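Local coordinates for Mll3558 protein (PDB 3RD6) that is of unknown function but belongs to the AHA1 family, whose fold probably binds small hydrophobic ligands or a protein partner, at the interface of chains A and B. Coordinates in Å, arbitrary orientation; residue numbers count along the deposited sequence, not the author numbering. Chains: chain A/B, Mll3558 protein.

The interface of chains A and B. Residues chain A 75, 77, 88-90; chain B 75, 77, 88-90.
At the centre of this two-fold patch two serine side chains lie alongside each other across the axis: the CB of A:Ser88 is 3.7 Å from the CB of B:Ser88, the apolar middle of an otherwise polar patch. Both hydroxyls take the crowded position between backbone N and carbonyl carbon (chi1 61° in chain A), which brings the two OG atoms side by side, with at most a weak hydrogen bond between them. Flanking this pair, each Gln77 has CG anti to its carbonyl carbon and a chain bent at chi2, so that the amide lies across the interface, NE2 toward its own serine and OE1 toward the partner's arginine. In chain B the amide NE2 of B:Gln77 donates to the hydroxyl OG of B:Ser88 at 3.2 Å, steadying the central serine. Further out, A:Gln75 and B:Gln75 extend with CG anti to the backbone N and cross obliquely, their amide planes steeply inclined. Arginines close the rim. The extended chain of B:Arg90 runs past A:Gln77, with CG of B:Arg90 3.4 Å from the amide OE1 of A:Gln77. Its NH1 donates to OE1 of A:Gln77 in a nearly straight bond (166° at the hydrogen). A more bent bond joins NH1 of B:Arg90 to OE1 of A:Gln75 at 3.2 Å. Both oxygens lie at the guanidinium edge, in its plane, although the nitrogen sits above either carbonyl plane. One guanidinium nitrogen can thus gather two amide oxygens from alternate residues of a partner strand. An alanine in place of B:Arg90 would remove NH1 and the chain packed along A:Gln77, and would probably loosen the hold on A:Gln75 and A:Gln77. Across the axis, NH1 of A:Arg90 reaches OE1 of B:Gln77 at 3.2 Å, from a more tilted guanidinium. The patch joins strands 70-80 and 84-93 of chain A to their counterparts in chain B, and may help hold together a dimer, although the assembly alone does not establish one in solution.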
loop_
_atom_site.group_PDB
_atom_site.type_symbol
_atom_site.label_atom_id
_atom_site.label_comp_id
_atom_site.label_asym_id
_atom_site.label_seq_id
_atom_site.Cartn_x
_atom_site.Cartn_y
_atom_site.Cartn_z
ATOM N N GLN A 75 2.431 -4.566 -5.555
ATOM C CA GLN A 75 1.835 -3.970 -6.752
ATOM C C GLN A 75 2.326 -2.534 -6.890
ATOM O O GLN A 75 2.325 -1.791 -5.917
ATOM C CB GLN A 75 0.311 -3.961 -6.687
ATOM C CG GLN A 75 -0.314 -3.863 -8.084
ATOM C CD GLN A 75 -1.794 -3.497 -8.093
ATOM O OE1 GLN A 75 -2.176 -2.371 -7.753
ATOM N NE2 GLN A 75 -2.639 -4.456 -8.497
ATOM N N GLN A 77 2.239 1.259 -7.600
ATOM C CA GLN A 77 1.198 2.286 -7.505
ATOM C C GLN A 77 1.537 3.557 -8.276
ATOM O O GLN A 77 0.649 4.293 -8.722
ATOM C CB GLN A 77 0.946 2.689 -6.023
ATOM C CG GLN A 77 0.559 1.574 -5.054
ATOM C CD GLN A 77 -0.755 0.924 -5.392
ATOM O OE1 GLN A 77 -1.714 1.607 -5.754
ATOM N NE2 GLN A 77 -0.820 -0.402 -5.256
ATOM N N SER A 88 2.870 -0.934 -2.890
ATOM C CA SER A 88 2.327 -1.473 -1.663
ATOM C C SER A 88 2.712 -2.942 -1.757
ATOM O O SER A 88 3.086 -3.421 -2.830
ATOM C CB SER A 88 0.803 -1.358 -1.661
ATOM O OG SER A 88 0.225 -2.082 -2.736
ATOM N N TYR A 89 2.628 -3.654 -0.645
ATOM C CA TYR A 89 2.960 -5.066 -0.663
ATOM C C TYR A 89 2.547 -5.702 0.628
ATOM O O TYR A 89 2.309 -5.022 1.607
ATOM C CB TYR A 89 4.461 -5.287 -0.913
ATOM C CG TYR A 89 5.363 -5.069 0.274
ATOM C CD1 TYR A 89 5.660 -6.114 1.144
ATOM C CD2 TYR A 89 5.929 -3.822 0.527
ATOM C CE1 TYR A 89 6.500 -5.922 2.233
ATOM C CE2 TYR A 89 6.768 -3.625 1.614
ATOM C CZ TYR A 89 7.048 -4.678 2.465
ATOM O OH TYR A 89 7.866 -4.517 3.558
ATOM N N ARG A 90 2.415 -7.017 0.602
ATOM C CA ARG A 90 2.054 -7.771 1.790
ATOM C C ARG A 90 3.032 -8.932 1.870
ATOM O O ARG A 90 3.461 -9.481 0.856
ATOM C CB ARG A 90 0.623 -8.289 1.710
ATOM C CG ARG A 90 0.351 -9.224 0.558
ATOM C CD ARG A 90 -1.076 -9.730 0.648
ATOM N NE ARG A 90 -1.508 -10.481 -0.522
ATOM C CZ ARG A 90 -1.574 -9.996 -1.749
ATOM N NH1 ARG A 90 -1.233 -8.746 -1.993
ATOM N NH2 ARG A 90 -1.992 -10.772 -2.724
ATOM N N GLN B 75 -6.501 -2.421 -3.768
ATOM C CA GLN B 75 -6.256 -3.852 -3.719
ATOM C C GLN B 75 -6.269 -4.291 -2.251
ATOM O O GLN B 75 -5.541 -3.752 -1.418
ATOM C CB GLN B 75 -4.917 -4.197 -4.379
ATOM C CG GLN B 75 -4.814 -5.678 -4.701
ATOM C CD GLN B 75 -3.450 -6.116 -5.170
ATOM O OE1 GLN B 75 -2.956 -5.670 -6.202
ATOM N NE2 GLN B 75 -2.832 -7.002 -4.407
ATOM N N GLN B 77 -5.336 -6.091 0.912
ATOM C CA GLN B 77 -4.134 -6.711 1.448
ATOM C C GLN B 77 -4.424 -7.768 2.518
ATOM O O GLN B 77 -3.895 -8.871 2.457
ATOM C CB GLN B 77 -3.221 -5.628 2.029
ATOM C CG GLN B 77 -2.763 -4.574 1.045
ATOM C CD GLN B 77 -2.139 -5.173 -0.218
ATOM O OE1 GLN B 77 -1.386 -6.144 -0.157
ATOM N NE2 GLN B 77 -2.442 -4.581 -1.368
ATOM N N SER B 88 -4.897 -1.218 -0.068
ATOM C CA SER B 88 -4.065 -0.144 -0.564
ATOM C C SER B 88 -4.932 0.439 -1.667
ATOM O O SER B 88 -5.914 -0.188 -2.100
ATOM C CB SER B 88 -2.764 -0.673 -1.150
ATOM O OG SER B 88 -3.024 -1.517 -2.246
ATOM N N TYR B 89 -4.606 1.652 -2.092
ATOM C CA TYR B 89 -5.349 2.278 -3.158
ATOM C C TYR B 89 -4.656 3.538 -3.650
ATOM O O TYR B 89 -3.854 4.153 -2.946
ATOM C CB TYR B 89 -6.791 2.575 -2.711
ATOM C CG TYR B 89 -6.977 3.836 -1.919
ATOM C CD1 TYR B 89 -7.163 5.055 -2.562
ATOM C CD2 TYR B 89 -6.975 3.816 -0.529
ATOM C CE1 TYR B 89 -7.360 6.232 -1.835
ATOM C CE2 TYR B 89 -7.152 4.978 0.203
ATOM C CZ TYR B 89 -7.349 6.187 -0.448
ATOM O OH TYR B 89 -7.546 7.333 0.293
ATOM N N ARG B 90 -4.963 3.898 -4.885
ATOM C CA ARG B 90 -4.397 5.067 -5.487
ATOM C C ARG B 90 -5.529 5.825 -6.138
ATOM O O ARG B 90 -6.506 5.250 -6.581
ATOM C CB ARG B 90 -3.308 4.675 -6.499
ATOM C CG ARG B 90 -3.726 3.673 -7.524
ATOM C CD ARG B 90 -2.620 3.461 -8.530
ATOM N NE ARG B 90 -3.041 2.671 -9.693
ATOM C CZ ARG B 90 -3.135 1.349 -9.707
ATOM N NH1 ARG B 90 -2.843 0.637 -8.633
ATOM N NH2 ARG B 90 -3.517 0.745 -10.805
#